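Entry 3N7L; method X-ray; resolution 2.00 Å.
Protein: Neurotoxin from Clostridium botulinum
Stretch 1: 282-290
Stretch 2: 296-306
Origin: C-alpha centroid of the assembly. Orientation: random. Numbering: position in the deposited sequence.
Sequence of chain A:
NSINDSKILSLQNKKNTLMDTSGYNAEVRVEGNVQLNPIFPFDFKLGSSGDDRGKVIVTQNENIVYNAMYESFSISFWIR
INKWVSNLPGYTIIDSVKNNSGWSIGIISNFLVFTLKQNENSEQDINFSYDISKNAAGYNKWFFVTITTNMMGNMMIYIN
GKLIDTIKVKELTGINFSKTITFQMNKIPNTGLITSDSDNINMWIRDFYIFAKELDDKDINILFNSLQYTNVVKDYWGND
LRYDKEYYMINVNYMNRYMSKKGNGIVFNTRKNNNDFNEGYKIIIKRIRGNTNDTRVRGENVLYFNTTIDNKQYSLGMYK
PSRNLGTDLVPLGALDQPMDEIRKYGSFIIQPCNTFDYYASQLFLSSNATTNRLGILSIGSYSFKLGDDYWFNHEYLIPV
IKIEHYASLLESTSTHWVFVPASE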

ATOM      1  N   LYS A 282     -17.862  -1.007  10.871  1.00 19.91           N
ATOM      2  CA  LYS A 282     -16.973  -1.798  10.040  1.00 20.42           C
ATOM      3  C   LYS A 282     -17.789  -2.696   9.128  1.00 19.10           C
ATOM      4  O   LYS A 282     -18.935  -3.024   9.420  1.00 21.08           O
ATOM      5  CB  LYS A 282     -16.053  -2.649  10.921  1.00 21.85           C
ATOM      6  CG  LYS A 282     -15.006  -1.831  11.650  1.00 26.77           C
ATOM      7  CD  LYS A 282     -14.399  -2.580  12.828  1.00 31.44           C
ATOM      8  CE  LYS A 282     -15.281  -2.487  14.057  1.00 32.22           C
ATOM      9  NZ  LYS A 282     -14.609  -3.077  15.255  1.00 36.73           N
ATOM     10  N   ILE A 283     -17.191  -3.084   8.015  1.00 21.35           N
ATOM     11  CA  ILE A 283     -17.854  -3.962   7.068  1.00 21.52           C
ATOM     12  C   ILE A 283     -17.085  -5.275   7.005  1.00 20.91           C
ATOM     13  O   ILE A 283     -15.916  -5.331   7.385  1.00 18.17           O
ATOM     14  CB  ILE A 283     -17.920  -3.316   5.625  1.00 26.56           C
ATOM     15  CG1 ILE A 283     -16.517  -3.005   5.084  1.00 26.58           C
ATOM     16  CG2 ILE A 283     -18.723  -2.037   5.663  1.00 31.68           C
ATOM     17  CD1 ILE A 283     -15.768  -4.237   4.545  1.00 29.36           C
ATOM     18  N   ILE A 284     -17.756  -6.326   6.543  1.00 18.98           N
ATOM     19  CA  ILE A 284     -17.139  -7.631   6.368  1.00 18.80           C
ATOM     20  C   ILE A 284     -17.521  -8.037   4.949  1.00 18.59           C
ATOM     21  O   ILE A 284     -18.695  -7.988   4.581  1.00 18.65           O
ATOM     22  CB  ILE A 284     -17.680  -8.682   7.364  1.00 19.55           C
ATOM     23  CG1 ILE A 284     -17.262  -8.311   8.789  1.00 20.30           C
ATOM     24  CG2 ILE A 284     -17.141 -10.071   7.001  1.00 17.97           C
ATOM     25  CD1 ILE A 284     -17.869  -9.194   9.861  1.00 21.54           C
ATOM     26  N   ILE A 285     -16.535  -8.415   4.149  1.00 17.04           N
ATOM     27  CA  ILE A 285     -16.801  -8.800   2.770  1.00 17.19           C
ATOM     28  C   ILE A 285     -17.122 -10.289   2.711  1.00 16.42           C
ATOM     29  O   ILE A 285     -16.397 -11.104   3.273  1.00 18.99           O
ATOM     30  CB  ILE A 285     -15.578  -8.473   1.878  1.00 17.83           C
ATOM     31  CG1 ILE A 285     -15.097  -7.048   2.177  1.00 17.23           C
ATOM     32  CG2 ILE A 285     -15.953  -8.583   0.400  1.00 14.08           C
ATOM     33  CD1 ILE A 285     -13.748  -6.706   1.549  1.00 18.37           C
ATOM     34  N   LYS A 286     -18.218 -10.635   2.040  1.00 18.45           N
ATOM     35  CA  LYS A 286     -18.646 -12.028   1.916  1.00 20.30           C
ATOM     36  C   LYS A 286     -18.708 -12.426   0.450  1.00 21.00           C
ATOM     37  O   LYS A 286     -19.289 -11.729  -0.373  1.00 21.05           O
ATOM     38  CB  LYS A 286     -20.014 -12.223   2.570  1.00 19.13           C
ATOM     39  CG  LYS A 286     -20.046 -11.827   4.042  1.00 20.90           C
ATOM     40  CD  LYS A 286     -19.102 -12.692   4.871  1.00 20.72           C
ATOM     41  CE  LYS A 286     -19.572 -14.144   4.931  1.00 24.50           C
ATOM     42  NZ  LYS A 286     -18.598 -15.032   5.639  1.00 26.07           N
ATOM     43  N   ARG A 287     -18.111 -13.565   0.144  1.00 22.37           N
ATOM     44  CA  ARG A 287     -18.036 -14.072  -1.217  1.00 26.18           C
ATOM     45  C   ARG A 287     -19.276 -14.806  -1.727  1.00 27.25           C
ATOM     46  O   ARG A 287     -19.898 -15.581  -1.000  1.00 26.58           O
ATOM     47  CB  ARG A 287     -16.810 -14.979  -1.307  1.00 27.03           C
ATOM     48  CG  ARG A 287     -16.706 -15.863  -2.523  1.00 32.04           C
ATOM     49  CD  ARG A 287     -15.529 -16.809  -2.320  1.00 35.74           C
ATOM     50  NE  ARG A 287     -15.571 -17.964  -3.208  1.00 43.96           N
ATOM     51  CZ  ARG A 287     -15.196 -17.943  -4.481  1.00 45.48           C
ATOM     52  NH1 ARG A 287     -14.744 -16.817  -5.020  1.00 47.50           N
ATOM     53  NH2 ARG A 287     -15.274 -19.046  -5.210  1.00 45.29           N
ATOM     54  N   ILE A 288     -19.630 -14.548  -2.984  1.00 28.92           N
ATOM     55  CA  ILE A 288     -20.758 -15.218  -3.619  1.00 31.59           C
ATOM     56  C   ILE A 288     -20.234 -16.060  -4.788  1.00 34.40           C
ATOM     57  O   ILE A 288     -20.541 -17.248  -4.885  1.00 35.34           O
ATOM     58  CB  ILE A 288     -21.799 -14.224  -4.168  1.00 30.49           C
ATOM     59  CG1 ILE A 288     -22.345 -13.353  -3.036  1.00 30.08           C
ATOM     60  CG2 ILE A 288     -22.943 -14.991  -4.824  1.00 29.67           C
ATOM     61  CD1 ILE A 288     -23.235 -12.214  -3.526  1.00 29.05           C
ATOM     62  N   ARG A 289     -19.447 -15.444  -5.667  1.00 36.13           N
ATOM     63  CA  ARG A 289     -18.877 -16.146  -6.823  1.00 39.82           C
ATOM     64  C   ARG A 289     -17.430 -15.747  -7.105  1.00 40.55           C
ATOM     65  O   ARG A 289     -17.033 -14.610  -6.852  1.00 37.76           O
ATOM     66  CB  ARG A 289     -19.701 -15.880  -8.086  1.00 41.35           C
ATOM     67  CG  ARG A 289     -20.996 -16.661  -8.187  1.00 47.56           C
ATOM     68  CD  ARG A 289     -21.602 -16.514  -9.581  1.00 52.21           C
ATOM     69  NE  ARG A 289     -22.762 -17.385  -9.782  1.00 57.42           N
ATOM     70  CZ  ARG A 289     -23.932 -17.233  -9.168  1.00 59.24           C
ATOM     71  NH1 ARG A 289     -24.928 -18.077  -9.413  1.00 60.69           N
ATOM     72  NH2 ARG A 289     -24.113 -16.235  -8.314  1.00 60.85           N
ATOM     73  N   GLY A 290     -16.655 -16.689  -7.646  1.00 42.63           N
ATOM     74  CA  GLY A 290     -15.261 -16.429  -7.978  1.00 44.87           C
ATOM     75  C   GLY A 290     -14.468 -17.672  -8.366  1.00 47.64           C
ATOM     76  O   GLY A 290     -14.753 -18.772  -7.884  1.00 47.28           O
ATOM     77  N   ARG A 296      -8.916 -14.857  -0.315  1.00 24.41           N
ATOM     78  CA  ARG A 296      -8.510 -13.562  -0.863  1.00 24.15           C
ATOM     79  C   ARG A 296      -9.550 -13.043  -1.854  1.00 24.68           C
ATOM     80  O   ARG A 296     -10.144 -13.820  -2.607  1.00 23.78           O
ATOM     81  CB  ARG A 296      -7.159 -13.675  -1.578  1.00 25.49           C
ATOM     82  CG  ARG A 296      -6.005 -14.102  -0.685  1.00 25.66           C
ATOM     83  CD  ARG A 296      -4.698 -14.171  -1.465  1.00 27.00           C
ATOM     84  NE  ARG A 296      -3.563 -14.463  -0.590  1.00 27.79           N
ATOM     85  CZ  ARG A 296      -3.273 -15.663  -0.089  1.00 26.82           C
ATOM     86  NH1 ARG A 296      -4.029 -16.717  -0.375  1.00 25.54           N
ATOM     87  NH2 ARG A 296      -2.234 -15.800   0.721  1.00 25.77           N
ATOM     88  N   VAL A 297      -9.774 -11.730  -1.846  1.00 22.44           N
ATOM     89  CA  VAL A 297     -10.733 -11.109  -2.758  1.00 21.44           C
ATOM     90  C   VAL A 297     -10.026 -10.822  -4.086  1.00 23.76           C
ATOM     91  O   VAL A 297      -8.981 -10.163  -4.114  1.00 22.20           O
ATOM     92  CB  VAL A 297     -11.275  -9.784  -2.174  1.00 21.61           C
ATOM     93  CG1 VAL A 297     -12.313  -9.181  -3.108  1.00 19.80           C
ATOM     94  CG2 VAL A 297     -11.863 -10.033  -0.780  1.00 18.29           C
ATOM     95  N   ARG A 298     -10.599 -11.318  -5.181  1.00 24.03           N
ATOM     96  CA  ARG A 298     -10.011 -11.133  -6.503  1.00 24.06           C
ATOM     97  C   ARG A 298     -10.920 -10.400  -7.473  1.00 24.17           C
ATOM     98  O   ARG A 298     -12.133 -10.351  -7.285  1.00 21.13           O
ATOM     99  CB  ARG A 298      -9.631 -12.487  -7.106  1.00 24.68           C
ATOM    100  CG  ARG A 298      -8.510 -13.199  -6.370  1.00 28.68           C
ATOM    101  CD  ARG A 298      -8.015 -14.416  -7.153  1.00 31.39           C
ATOM    102  NE  ARG A 298      -6.819 -14.998  -6.553  1.00 31.21           N
ATOM    103  CZ  ARG A 298      -6.822 -15.652  -5.401  1.00 32.48           C
ATOM    104  NH1 ARG A 298      -7.963 -15.805  -4.744  1.00 34.00           N
ATOM    105  NH2 ARG A 298      -5.691 -16.137  -4.900  1.00 31.26           N
ATOM    106  N   GLY A 299     -10.306  -9.849  -8.518  1.00 25.73           N
ATOM    107  CA  GLY A 299     -11.018  -9.113  -9.546  1.00 28.26           C
ATOM    108  C   GLY A 299     -12.493  -9.416  -9.732  1.00 34.41           C
ATOM    109  O   GLY A 299     -13.316  -9.061  -8.893  1.00 41.05           O
ATOM    110  N   GLU A 300     -12.835 -10.082 -10.824  1.00 33.59           N
ATOM    111  CA  GLU A 300     -14.232 -10.391 -11.135  1.00 29.99           C
ATOM    112  C   GLU A 300     -15.094 -11.144 -10.118  1.00 27.15           C
ATOM    113  O   GLU A 300     -16.135 -11.687 -10.486  1.00 26.59           O
ATOM    114  CB  GLU A 300     -14.291 -11.127 -12.475  1.00 32.55           C
ATOM    115  CG  GLU A 300     -14.015 -10.224 -13.661  1.00 34.94           C
ATOM    116  CD  GLU A 300     -15.113  -9.200 -13.863  1.00 37.40           C
ATOM    117  OE1 GLU A 300     -16.245  -9.600 -14.208  1.00 39.27           O
ATOM    118  OE2 GLU A 300     -14.849  -7.994 -13.671  1.00 40.81           O
ATOM    119  N   ASN A 301     -14.689 -11.183  -8.853  1.00 24.52           N
ATOM    120  CA  ASN A 301     -15.491 -11.875  -7.838  1.00 22.59           C
ATOM    121  C   ASN A 301     -16.816 -11.154  -7.591  1.00 21.74           C
ATOM    122  O   ASN A 301     -16.890  -9.926  -7.680  1.00 21.98           O
ATOM    123  CB  ASN A 301     -14.748 -11.945  -6.496  1.00 21.01           C
ATOM    124  CG  ASN A 301     -13.613 -12.952  -6.490  1.00 22.20           C
ATOM    125  OD1 ASN A 301     -13.256 -13.528  -7.520  1.00 23.81           O
ATOM    126  ND2 ASN A 301     -13.033 -13.163  -5.315  1.00 17.65           N
ATOM    127  N   VAL A 302     -17.863 -11.920  -7.295  1.00 20.39           N
ATOM    128  CA  VAL A 302     -19.165 -11.344  -6.977  1.00 20.97           C
ATOM    129  C   VAL A 302     -19.261 -11.489  -5.457  1.00 19.86           C
ATOM    130  O   VAL A 302     -19.025 -12.574  -4.921  1.00 20.64           O
ATOM    131  CB  VAL A 302     -20.321 -12.107  -7.660  1.00 20.86           C
ATOM    132  CG1 VAL A 302     -21.649 -11.399  -7.381  1.00 19.06           C
ATOM    133  CG2 VAL A 302     -20.080 -12.172  -9.169  1.00 21.61           C
ATOM    134  N   LEU A 303     -19.600 -10.404  -4.767  1.00 19.36           N
ATOM    135  CA  LEU A 303     -19.648 -10.425  -3.303  1.00 18.54           C
ATOM    136  C   LEU A 303     -20.691  -9.479  -2.711  1.00 19.47           C
ATOM    137  O   LEU A 303     -21.397  -8.778  -3.440  1.00 19.32           O
ATOM    138  CB  LEU A 303     -18.257 -10.041  -2.774  1.00 16.85           C
ATOM    139  CG  LEU A 303     -17.655  -8.778  -3.429  1.00 19.14           C
ATOM    140  CD1 LEU A 303     -18.295  -7.526  -2.854  1.00 15.86           C
ATOM    141  CD2 LEU A 303     -16.138  -8.737  -3.212  1.00 19.85           C
ATOM    142  N   TYR A 304     -20.798  -9.476  -1.382  1.00 18.19           N
ATOM    143  CA  TYR A 304     -21.713  -8.567  -0.702  1.00 17.73           C
ATOM    144  C   TYR A 304     -21.075  -8.103   0.610  1.00 18.92           C
ATOM    145  O   TYR A 304     -20.033  -8.622   1.026  1.00 18.21           O
ATOM    146  CB  TYR A 304     -23.098  -9.205  -0.459  1.00 18.01           C
ATOM    147  CG  TYR A 304     -23.145 -10.406   0.466  1.00 19.21           C
ATOM    148  CD1 TYR A 304     -22.847 -11.683   0.000  1.00 19.23           C
ATOM    149  CD2 TYR A 304     -23.527 -10.263   1.807  1.00 20.12           C
ATOM    150  CE1 TYR A 304     -22.933 -12.799   0.841  1.00 22.76           C
ATOM    151  CE2 TYR A 304     -23.616 -11.366   2.656  1.00 20.31           C
ATOM    152  CZ  TYR A 304     -23.319 -12.632   2.168  1.00 23.28           C
ATOM    153  OH  TYR A 304     -23.395 -13.728   3.000  1.00 23.92           O
ATOM    154  N   PHE A 305     -21.686  -7.117   1.251  1.00 18.44           N
ATOM    155  CA  PHE A 305     -21.134  -6.574   2.486  1.00 20.75           C
ATOM    156  C   PHE A 305     -22.042  -6.688   3.701  1.00 20.56           C
ATOM    157  O   PHE A 305     -23.215  -6.341   3.646  1.00 21.19           O
ATOM    158  CB  PHE A 305     -20.769  -5.095   2.297  1.00 19.40           C
ATOM    159  CG  PHE A 305     -19.823  -4.839   1.159  1.00 20.34           C
ATOM    160  CD1 PHE A 305     -20.306  -4.493  -0.099  1.00 19.33           C
ATOM    161  CD2 PHE A 305     -18.443  -4.941   1.347  1.00 19.80           C
ATOM    162  CE1 PHE A 305     -19.428  -4.245  -1.160  1.00 19.89           C
ATOM    163  CE2 PHE A 305     -17.562  -4.699   0.301  1.00 17.72           C
ATOM    164  CZ  PHE A 305     -18.058  -4.347  -0.961  1.00 18.51           C
ATOM    165  N   ASN A 306     -21.475  -7.162   4.802  1.00 23.68           N
ATOM    166  CA  ASN A 306     -22.201  -7.290   6.063  1.00 24.44           C
ATOM    167  C   ASN A 306     -21.633  -6.233   7.004  1.00 24.45           C
ATOM    168  O   ASN A 306     -20.499  -5.791   6.832  1.00 23.80           O
ATOM    169  CB  ASN A 306     -21.965  -8.675   6.689  1.00 25.78           C
ATOM    170  CG  ASN A 306     -22.995  -9.704   6.270  1.00 26.97           C
ATOM    171  OD1 ASN A 306     -22.782 -10.904   6.435  1.00 31.07           O
ATOM    172  ND2 ASN A 306     -24.119  -9.247   5.745  1.00 26.91           N
TER

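The contact is an antiparallel strand pair: the strand through Ile284, Ile285 and Lys286 runs against 302-306, with 152° between their directions; the two stretches together bury 772 Å², both sides summed. Its first rule is the backbone ladder. At a hydrogen-bonded pair two bonds close a ring: Ile284 N gives to Asn306 O at 2.8 Å, and Asn306 N returns to Ile284 O at 2.9 Å. Two residues along, Lys286 N reaches Tyr304 O and Tyr304 N reaches Lys286 O, both at 2.9 Å. The intervening pair, Ile285 with Phe305, makes no such bonds, yet the alpha carbons help fill the spaces, as in the CA-H...O contact of Phe305 CA with Ile284 O at 3.5 Å.

The second rule is how to bend the ladder without breaking it. Between Arg287 and Arg289 the register slips by one residue, a beta bulge, and Ile288 is the extra residue. Val302 O accepts from two consecutive amides, Ile288 N at 2.8 Å and Arg289 N at 3.0 Å, so neither is left unpaired across the irregularity. Val302 N then gives to Arg289 O at 2.8 Å, restoring the pattern. Ile288 takes a psi of -51°, where its neighbours are extended, and its CA-to-CB bond points toward the other stretch.

Apolar packing separates by face. On the face shared by Ile285, Arg287, Leu303 and Phe305, Ile285 is the hub: its CG2 lies 3.6 Å from Leu303 CD2, and its CG1 lies 3.9 Å from Phe305 CE2. Ile283 CD1 adds a contact with Phe305 CD2 at 4.2 Å. These branched and aromatic groups, all buried, have no polar atoms to satisfy, so close packing serves them well.

The face carrying Lys286 and Tyr304 uses mixed chemistry. Lys286 CB sits 3.5 Å from the centroid of the Tyr304 ring, 20° off its normal, a CH-pi contact in which an aliphatic carbon covers the aromatic face. The lysine's end leads away, and its NZ is hydrogen-bonded elsewhere in the structure, so methylene and charge find separate surroundings. The bulge residue meets the same ring at its edge, Ile288 CG1 lying 3.5 Å from Tyr304 CD1, while Ile288 CD1 approaches Val302 CG1 at 4.2 Å.

No side-chain hydrogen bond links the two stretches; Tyr304 OH and the Asn306 amide, like Lys286 NZ, find partners elsewhere in the structure. Arg287 NH2 gives to Gly290 O at 2.7 Å, a bond within the first stretch that spans the bulge. Gly290 suits this crowded site: an ideal CB would lie only 2.1 Å from Arg287 NH1.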